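Kinesin-like protein KAR3 (Saccharomyces cerevisiae, PDB 1F9V) probably couples ATP hydrolysis in its kinesin motor domain to force production and movement along microtubules. Local coordinates at residues Q265-N268 with K269-C273; E249-V253 with S254-G258. The protein carries 2 engineered substitutions. All coordinates share one frame; numbering follows the deposited sequence.

Followed from the N terminus, the chain leaves strand 235-244, enters the loop that holds contact 2 and then passes into helix 258-281, which holds contact 1. The two contacts stand in series, neither nested nor crossed: within residues 249-258, N252-Q255 close a tight turn on the surface, and residues 265-273 span successive turns of the helix. Their centres lie about 13 Å apart, and the loop folds back to touch the helix, V253 packing on Q265 and R250 on N268. This loop and helix correspond to the switch II region of kinesin motors, and the hydrogen bond from E249 to T94 of the ADP pocket is consistent with a link from the nucleotide site to the surface.

Contact 1: Q265-N268 with K269-C273; sequences QNIN and KSLSC
K269 and Q265, one helical turn apart, run alongside each other and point the same way, and the lysine curls back on the turn before it. Bends at chi2 (70°) and chi3 (80°) fold its chain so that CE passes 3.2 Å from Q265 O and NZ arrives at that same oxygen, 2.9 Å away. Q265 O also accepts the ordinary helical bond from K269 N at 3.0 Å. The two donors reach it from opposite faces of the carbonyl plane, the ammonium well off the line of the carbonyl at a C=O...N angle of 111°. The ammonium also lies 3.6 Å from CB of Q265, while the glutamine chain extends away and gives its OE1 to R262.

I267 and L271 repeat the side-by-side theme on another face of the helix. With CG2 of I267 anti to its backbone N, this methyl meets L271 CD1 at 3.8 Å, while L271 N bonds to I267 O at 2.9 Å. The lysine thus adds a second donor to one backbone carbonyl, whereas the leucine adds only apolar packing beside its own helical bond.

Helix 258-281 is tied outward by other residues. S270 OG bonds to H218 at the start of strand 218-228, N266 ND2 to N142 between strands 130-141 and 144-147, and C273 packs on the loop residues N295 and S296 ahead of helix 297-306.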
# COMPACT_ATOMS: atom_id res chain seq x y z
N GLN A 265 19.90 -2.99 -5.33
CA GLN A 265 19.92 -1.80 -6.16
C GLN A 265 18.53 -1.50 -6.72
O GLN A 265 18.10 -0.36 -6.73
CB GLN A 265 20.91 -1.97 -7.31
CG GLN A 265 22.36 -2.03 -6.86
CD GLN A 265 23.31 -2.32 -8.01
OE1 GLN A 265 23.04 -3.16 -8.87
NE2 GLN A 265 24.45 -1.63 -8.02
N ASN A 266 17.84 -2.54 -7.17
CA ASN A 266 16.51 -2.38 -7.73
C ASN A 266 15.46 -2.00 -6.68
O ASN A 266 14.57 -1.19 -6.95
CB ASN A 266 16.09 -3.67 -8.45
CG ASN A 266 16.71 -3.79 -9.84
OD1 ASN A 266 16.76 -2.82 -10.59
ND2 ASN A 266 17.19 -4.98 -10.17
N ILE A 267 15.57 -2.58 -5.49
CA ILE A 267 14.63 -2.25 -4.42
C ILE A 267 14.87 -0.81 -3.99
O ILE A 267 13.93 -0.03 -3.83
CB ILE A 267 14.80 -3.20 -3.21
CG1 ILE A 267 14.35 -4.61 -3.60
CG2 ILE A 267 14.01 -2.69 -2.01
CD1 ILE A 267 14.84 -5.70 -2.66
N ASN A 268 16.14 -0.45 -3.81
CA ASN A 268 16.50 0.90 -3.40
C ASN A 268 15.96 1.92 -4.40
O ASN A 268 15.30 2.89 -4.01
CB ASN A 268 18.02 1.05 -3.33
CG ASN A 268 18.62 0.39 -2.10
OD1 ASN A 268 17.91 -0.15 -1.25
ND2 ASN A 268 19.94 0.44 -2.00
N LYS A 269 16.24 1.70 -5.68
CA LYS A 269 15.79 2.62 -6.72
C LYS A 269 14.27 2.70 -6.80
O LYS A 269 13.70 3.80 -6.90
CB LYS A 269 16.34 2.17 -8.08
CG LYS A 269 17.29 3.16 -8.71
CD LYS A 269 18.61 3.23 -7.94
CE LYS A 269 19.52 2.07 -8.31
NZ LYS A 269 20.26 1.58 -7.12
N SER A 270 13.61 1.55 -6.75
CA SER A 270 12.16 1.48 -6.84
C SER A 270 11.48 2.20 -5.67
O SER A 270 10.56 2.99 -5.88
CB SER A 270 11.71 0.01 -6.90
OG SER A 270 10.31 -0.08 -7.05
N LEU A 271 11.93 1.93 -4.45
CA LEU A 271 11.32 2.58 -3.28
C LEU A 271 11.63 4.07 -3.26
O LEU A 271 10.77 4.88 -2.90
CB LEU A 271 11.80 1.91 -1.99
CG LEU A 271 11.27 0.49 -1.77
CD1 LEU A 271 11.78 -0.04 -0.43
CD2 LEU A 271 9.74 0.47 -1.81
N SER A 272 12.84 4.43 -3.67
CA SER A 272 13.22 5.84 -3.71
C SER A 272 12.33 6.59 -4.70
O SER A 272 11.83 7.68 -4.42
CB SER A 272 14.68 5.96 -4.14
OG SER A 272 14.99 7.31 -4.45
N CYS A 273 12.14 5.99 -5.87
CA CYS A 273 11.33 6.59 -6.91
C CYS A 273 9.88 6.73 -6.45
O CYS A 273 9.25 7.76 -6.66
CB CYS A 273 11.38 5.73 -8.19
SG CYS A 273 10.33 6.36 -9.52

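Contact 2: E249-V253 with S254-G258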
# COMPACT_ATOMS: atom_id res chain seq x y z
N GLU A 249 14.18 -2.28 4.39
CA GLU A 249 15.40 -2.29 5.20
C GLU A 249 16.63 -1.83 4.44
O GLU A 249 16.86 -2.25 3.31
CB GLU A 249 15.65 -3.68 5.80
CG GLU A 249 15.70 -4.81 4.79
CD GLU A 249 14.35 -5.48 4.60
OE1 GLU A 249 13.31 -4.82 4.81
OE2 GLU A 249 14.34 -6.67 4.23
N ARG A 250 17.41 -0.96 5.07
CA ARG A 250 18.62 -0.42 4.47
C ARG A 250 19.75 -1.44 4.45
O ARG A 250 20.25 -1.85 5.49
CB ARG A 250 19.08 0.83 5.23
CG ARG A 250 20.31 1.50 4.63
CD ARG A 250 19.95 2.86 4.05
NE ARG A 250 19.67 2.80 2.61
CZ ARG A 250 18.50 2.43 2.09
NH1 ARG A 250 17.50 2.06 2.87
NH2 ARG A 250 18.34 2.43 0.77
N ILE A 251 20.14 -1.84 3.24
CA ILE A 251 21.22 -2.80 3.04
C ILE A 251 22.40 -2.04 2.46
O ILE A 251 22.26 -1.35 1.45
CB ILE A 251 20.81 -3.91 2.05
CG1 ILE A 251 19.47 -4.51 2.47
CG2 ILE A 251 21.90 -4.99 2.00
CD1 ILE A 251 19.54 -5.43 3.68
N ASN A 252 23.57 -2.15 3.08
CA ASN A 252 24.75 -1.47 2.59
C ASN A 252 25.13 -2.01 1.21
O ASN A 252 25.66 -3.12 1.09
CB ASN A 252 25.91 -1.66 3.57
CG ASN A 252 27.10 -0.79 3.25
OD1 ASN A 252 27.34 -0.45 2.09
ND2 ASN A 252 27.85 -0.41 4.27
N VAL A 253 24.84 -1.24 0.17
CA VAL A 253 25.13 -1.66 -1.19
C VAL A 253 26.60 -1.98 -1.41
O VAL A 253 26.95 -2.72 -2.33
CB VAL A 253 24.68 -0.58 -2.21
CG1 VAL A 253 25.89 0.11 -2.82
CG2 VAL A 253 23.83 -1.23 -3.31
N SER A 254 27.46 -1.42 -0.57
CA SER A 254 28.89 -1.67 -0.70
C SER A 254 29.27 -3.02 -0.11
O SER A 254 30.41 -3.47 -0.27
CB SER A 254 29.67 -0.55 -0.01
OG SER A 254 29.83 -0.82 1.37
N GLN A 255 28.33 -3.69 0.55
CA GLN A 255 28.63 -4.97 1.16
C GLN A 255 27.96 -6.19 0.54
O GLN A 255 28.11 -7.30 1.04
CB GLN A 255 28.28 -4.91 2.65
CG GLN A 255 28.85 -3.71 3.36
CD GLN A 255 29.55 -4.09 4.64
OE1 GLN A 255 29.18 -3.64 5.72
NE2 GLN A 255 30.57 -4.94 4.52
N VAL A 256 27.21 -5.98 -0.55
CA VAL A 256 26.54 -7.10 -1.22
C VAL A 256 27.09 -7.33 -2.63
O VAL A 256 27.68 -6.44 -3.23
CB VAL A 256 25.01 -6.84 -1.31
CG1 VAL A 256 24.39 -6.97 0.07
CG2 VAL A 256 24.73 -5.46 -1.90
N VAL A 257 26.89 -8.53 -3.15
CA VAL A 257 27.37 -8.87 -4.49
C VAL A 257 26.36 -9.76 -5.21
O VAL A 257 25.36 -10.18 -4.63
CB VAL A 257 28.71 -9.64 -4.43
CG1 VAL A 257 29.80 -8.74 -3.87
CG2 VAL A 257 28.54 -10.90 -3.59
N GLY A 258 26.64 -10.03 -6.48
CA GLY A 258 25.78 -10.88 -7.29
C GLY A 258 24.30 -10.55 -7.31
O GLY A 258 23.91 -9.39 -7.40
O HOH W 1 29.32 -4.66 -3.33
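A local turn contact on the protein surface, this is a type I beta turn over N252-Q255 combined with an Asx turn, in the loop between strand 235-244 and helix 258-281. Q255 N donates to N252 O at 2.8 Å, closing the beta turn, although it comes in well above the carbonyl plane. The side chain of N252 supplies the second closure. Its CG lies anti to the backbone N (chi1 -170°), which carries OD1 forward to take S254 N at 2.8 Å and the hydroxyl S254 OG at 2.6 Å. Both donors approach from one face of the amide, the hydroxyl lying 43° out of its plane.

Q255 covers that same face: its CG sits over N252 CG at 3.4 Å, and the two terminal amides are turned 75° apart. Just outside the turn, its flanking residues I251 and V256 cross at about a right angle, V256 CG1 meeting I251 CG2 at 3.7 Å. V253 packs on L261 of helix 258-281.

Two donors from a single residue on one oxygen should restrain the rotation of the N252 amide and lock S254 to the turn. Within this exposed turn the contacts are mostly polar and centred on N252, and they probably define its shape, while apolar contacts flank it and join it to the helix.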